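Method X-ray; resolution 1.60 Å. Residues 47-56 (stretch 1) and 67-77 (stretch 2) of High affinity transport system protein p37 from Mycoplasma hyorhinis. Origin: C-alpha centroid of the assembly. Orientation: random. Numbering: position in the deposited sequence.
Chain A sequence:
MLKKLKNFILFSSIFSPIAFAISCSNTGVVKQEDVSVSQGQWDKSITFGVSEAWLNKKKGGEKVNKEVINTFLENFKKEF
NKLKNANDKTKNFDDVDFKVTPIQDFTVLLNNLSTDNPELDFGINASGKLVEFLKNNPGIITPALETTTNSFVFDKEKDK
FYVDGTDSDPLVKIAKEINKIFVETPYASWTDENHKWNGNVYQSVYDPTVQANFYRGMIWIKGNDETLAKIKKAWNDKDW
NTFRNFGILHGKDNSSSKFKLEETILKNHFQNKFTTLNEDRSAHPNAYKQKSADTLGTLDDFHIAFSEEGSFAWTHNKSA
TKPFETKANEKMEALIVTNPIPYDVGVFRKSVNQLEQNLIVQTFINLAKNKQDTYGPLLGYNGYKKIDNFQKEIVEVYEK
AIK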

# COMPACT_ATOMS: atom_id res chain seq x y z
N THR A 47 -14.53 -17.78 5.03
CA THR A 47 -14.88 -16.38 5.20
C THR A 47 -13.64 -15.49 5.09
O THR A 47 -12.71 -15.67 5.88
N PHE A 48 -13.63 -14.57 4.14
CA PHE A 48 -12.61 -13.54 4.00
C PHE A 48 -12.95 -12.27 4.79
O PHE A 48 -14.07 -11.75 4.73
N GLY A 49 -12.01 -11.72 5.52
CA GLY A 49 -12.19 -10.44 6.18
C GLY A 49 -11.96 -9.36 5.13
O GLY A 49 -11.00 -9.48 4.36
N VAL A 50 -12.85 -8.38 5.11
CA VAL A 50 -12.69 -7.22 4.24
C VAL A 50 -13.04 -5.96 5.04
O VAL A 50 -13.81 -6.02 5.99
N SER A 51 -12.44 -4.85 4.60
CA SER A 51 -12.64 -3.61 5.33
C SER A 51 -14.13 -3.24 5.44
O SER A 51 -14.82 -3.22 4.43
N GLU A 52 -14.53 -2.93 6.66
CA GLU A 52 -15.85 -2.53 7.09
C GLU A 52 -16.26 -1.26 6.35
O GLU A 52 -17.33 -1.21 5.75
N ALA A 53 -15.41 -0.26 6.42
CA ALA A 53 -15.61 0.99 5.69
C ALA A 53 -15.85 0.73 4.22
O ALA A 53 -16.69 1.35 3.56
N TRP A 54 -15.07 -0.19 3.64
CA TRP A 54 -15.20 -0.41 2.21
C TRP A 54 -16.54 -1.03 1.84
O TRP A 54 -17.18 -0.63 0.86
N LEU A 55 -16.92 -2.01 2.63
CA LEU A 55 -18.10 -2.86 2.40
C LEU A 55 -19.37 -2.04 2.51
O LEU A 55 -20.30 -2.13 1.71
N ASN A 56 -19.40 -1.20 3.55
CA ASN A 56 -20.58 -0.39 3.82
C ASN A 56 -20.49 0.98 3.16
O ASN A 56 -21.30 1.85 3.46
N GLU A 67 -22.32 -5.32 -4.06
CA GLU A 67 -22.54 -5.96 -5.34
C GLU A 67 -21.26 -6.50 -5.97
O GLU A 67 -21.23 -7.58 -6.56
N VAL A 68 -20.18 -5.74 -5.83
CA VAL A 68 -18.87 -6.14 -6.35
C VAL A 68 -18.41 -7.39 -5.59
O VAL A 68 -17.93 -8.34 -6.21
N ILE A 69 -18.59 -7.36 -4.28
CA ILE A 69 -18.07 -8.47 -3.48
C ILE A 69 -18.86 -9.75 -3.72
O ILE A 69 -18.25 -10.83 -3.76
N ASN A 70 -20.16 -9.62 -3.91
CA ASN A 70 -20.97 -10.80 -4.23
C ASN A 70 -20.60 -11.41 -5.56
O ASN A 70 -20.53 -12.64 -5.74
N THR A 71 -20.34 -10.62 -6.60
CA THR A 71 -19.87 -11.18 -7.86
C THR A 71 -18.55 -11.89 -7.69
O THR A 71 -18.27 -12.97 -8.21
N PHE A 72 -17.68 -11.20 -6.93
CA PHE A 72 -16.37 -11.81 -6.68
C PHE A 72 -16.54 -13.16 -5.97
O PHE A 72 -15.89 -14.11 -6.39
N LEU A 73 -17.37 -13.19 -4.94
CA LEU A 73 -17.50 -14.44 -4.17
C LEU A 73 -18.07 -15.60 -4.98
O LEU A 73 -17.68 -16.76 -4.80
N GLU A 74 -19.00 -15.27 -5.86
CA GLU A 74 -19.59 -16.27 -6.75
C GLU A 74 -18.53 -16.76 -7.72
O GLU A 74 -18.36 -17.97 -7.88
N ASN A 75 -17.77 -15.86 -8.37
CA ASN A 75 -16.73 -16.31 -9.26
C ASN A 75 -15.68 -17.16 -8.55
O ASN A 75 -15.14 -18.12 -9.10
N PHE A 76 -15.38 -16.78 -7.31
CA PHE A 76 -14.39 -17.47 -6.52
C PHE A 76 -14.83 -18.90 -6.18
O PHE A 76 -14.10 -19.86 -6.36
N LYS A 77 -16.08 -18.95 -5.70
CA LYS A 77 -16.62 -20.28 -5.37
C LYS A 77 -16.64 -21.22 -6.56
O LYS A 77 -16.30 -22.40 -6.46

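A strand and a helix run roughly antiparallel here, at 149° and with axes 11.8 Å apart at closest approach, and side chains alone bridge the gap: no hydrogen bond crosses between them, and every contact is apolar.

The strand follows the alternation rule. Phe 48 and Val 50 direct CA-to-CB toward the helix, while Thr 47 points away. Phe 48 carries the most buried area. Its m rotamer (chi1 -61°, chi2 -25°) lays the ring among three helix residues, Phe 72, Leu 73 and Phe 76, spanning about one turn. The ring's edge meets the face of Phe 76, with CZ of Phe 48 3.9 Å from CZ of Phe 76, centroids 5.2 Å apart and planes at 83°. Along the same ring, CE2 of Phe 48 lies 4.0 Å from CE2 of Phe 72, and CD2 of Phe 48 lies 4.5 Å from CD2 of Leu 73. Phe 72 and Phe 76 are both t at chi1 and point toward the strand; Leu 73 (m, t) starts sideways, and its end comes nearer.

Ile 69 is the hub of the other end. Its t, p conformation spreads its branches: CD1 reaches CG1 of Val 50 (m) at 4.5 Å, whereas CG2 sits 4.1 Å from CD1 of Leu 55. Leu 55, also t, p, leaves its backbone sideways and brings its tip in. Trp 54 does the same with chi1 t and chi2 84°, presenting its ring edge: CZ3 of Trp 54 is 4.2 Å from CB of Ile 69, and CH2 is 4.3 Å from CG1 of Val 68 (t).

The polar side-chain bonds do not cross between the stretches: two form within a stretch, and Asn 75 ND2 bonds elsewhere in the structure. Ser 51 (t) caps the short helix, its OG accepting a weak bond from N of Trp 54 at 3.4 Å. Lys 77 NZ forms a weak, salt-bridging hydrogen bond to Glu 74 OE1, also 3.4 Å, outside the contact.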

# COMPACT_ATOMS: atom_id res chain seq x y z
CB THR A 47 -15.56 -16.15 6.56
OG1 THR A 47 -16.77 -16.93 6.62
CG2 THR A 47 -15.96 -14.70 6.72
CB PHE A 48 -12.46 -13.18 2.52
CG PHE A 48 -12.03 -14.31 1.59
CD1 PHE A 48 -11.32 -15.41 2.03
CD2 PHE A 48 -12.34 -14.24 0.25
CE1 PHE A 48 -10.95 -16.41 1.13
CE2 PHE A 48 -11.97 -15.22 -0.66
CZ PHE A 48 -11.25 -16.30 -0.20
CB VAL A 50 -13.53 -7.22 2.96
CG1 VAL A 50 -13.26 -8.46 2.12
CG2 VAL A 50 -15.01 -7.08 3.29
CB SER A 51 -11.90 -2.44 4.70
OG SER A 51 -12.33 -1.26 5.38
CB GLU A 52 -15.84 -2.30 8.59
CG GLU A 52 -17.20 -2.13 9.25
CD GLU A 52 -17.07 -2.24 10.76
OE1 GLU A 52 -16.92 -1.18 11.41
OE2 GLU A 52 -17.10 -3.38 11.28
CB ALA A 53 -14.38 1.88 5.84
CB TRP A 54 -14.07 -1.31 1.70
CG TRP A 54 -14.11 -1.53 0.22
CD1 TRP A 54 -13.60 -0.72 -0.76
CD2 TRP A 54 -14.70 -2.64 -0.47
NE1 TRP A 54 -13.82 -1.25 -2.01
CE2 TRP A 54 -14.50 -2.44 -1.84
CE3 TRP A 54 -15.37 -3.78 -0.02
CZ2 TRP A 54 -14.96 -3.35 -2.80
CZ3 TRP A 54 -15.83 -4.69 -0.96
CH2 TRP A 54 -15.62 -4.45 -2.32
CB LEU A 55 -18.08 -4.00 3.40
CG LEU A 55 -18.79 -5.31 3.14
CD1 LEU A 55 -18.32 -6.01 1.87
CD2 LEU A 55 -18.57 -6.23 4.35
CB ASN A 56 -20.80 -0.29 5.33
CG ASN A 56 -20.95 -1.64 6.00
OD1 ASN A 56 -21.35 -2.65 5.41
ND2 ASN A 56 -20.63 -1.70 7.30
CB GLU A 67 -23.19 -4.95 -6.30
CG GLU A 67 -23.13 -5.47 -7.73
CD GLU A 67 -24.51 -5.86 -8.22
OE1 GLU A 67 -25.15 -4.99 -8.85
OE2 GLU A 67 -24.94 -7.00 -7.98
CB VAL A 68 -17.80 -5.05 -6.18
CG1 VAL A 68 -16.39 -5.59 -6.38
CG2 VAL A 68 -18.02 -3.91 -7.17
CB ILE A 69 -18.03 -8.16 -1.97
CG1 ILE A 69 -17.02 -9.01 -1.20
CG2 ILE A 69 -19.40 -8.28 -1.34
CD1 ILE A 69 -15.58 -8.92 -1.67
CB ASN A 70 -22.47 -10.42 -4.16
CG ASN A 70 -22.83 -10.24 -2.69
OD1 ASN A 70 -22.18 -10.82 -1.82
ND2 ASN A 70 -23.87 -9.46 -2.43
CB THR A 71 -19.67 -10.08 -8.92
OG1 THR A 71 -20.95 -9.51 -9.24
CG2 THR A 71 -19.08 -10.67 -10.19
CB PHE A 72 -15.51 -10.88 -5.84
CG PHE A 72 -14.24 -11.48 -5.25
CD1 PHE A 72 -13.12 -11.61 -6.04
CD2 PHE A 72 -14.21 -11.90 -3.93
CE1 PHE A 72 -11.95 -12.15 -5.52
CE2 PHE A 72 -13.04 -12.44 -3.40
CZ PHE A 72 -11.94 -12.57 -4.21
CB LEU A 73 -18.38 -14.19 -2.95
CG LEU A 73 -17.71 -13.36 -1.85
CD1 LEU A 73 -18.78 -12.91 -0.87
CD2 LEU A 73 -16.57 -14.12 -1.20
CB GLU A 74 -20.81 -15.72 -7.49
CG GLU A 74 -21.36 -16.68 -8.53
CD GLU A 74 -22.13 -17.86 -7.97
OE1 GLU A 74 -22.42 -17.89 -6.76
OE2 GLU A 74 -22.44 -18.78 -8.76
CB ASN A 75 -16.05 -15.08 -9.87
CG ASN A 75 -16.91 -14.38 -10.89
OD1 ASN A 75 -17.95 -14.87 -11.29
ND2 ASN A 75 -16.47 -13.20 -11.34
CB PHE A 76 -14.11 -16.73 -5.19
CG PHE A 76 -12.74 -17.02 -4.63
CD1 PHE A 76 -12.48 -18.18 -3.93
CD2 PHE A 76 -11.71 -16.12 -4.80
CE1 PHE A 76 -11.23 -18.48 -3.46
CE2 PHE A 76 -10.45 -16.42 -4.35
CZ PHE A 76 -10.19 -17.59 -3.68
CB LYS A 77 -18.02 -20.09 -4.79
CG LYS A 77 -18.80 -21.34 -4.47
CD LYS A 77 -20.17 -21.04 -3.87
CE LYS A 77 -21.14 -20.53 -4.93
NZ LYS A 77 -22.53 -20.39 -4.42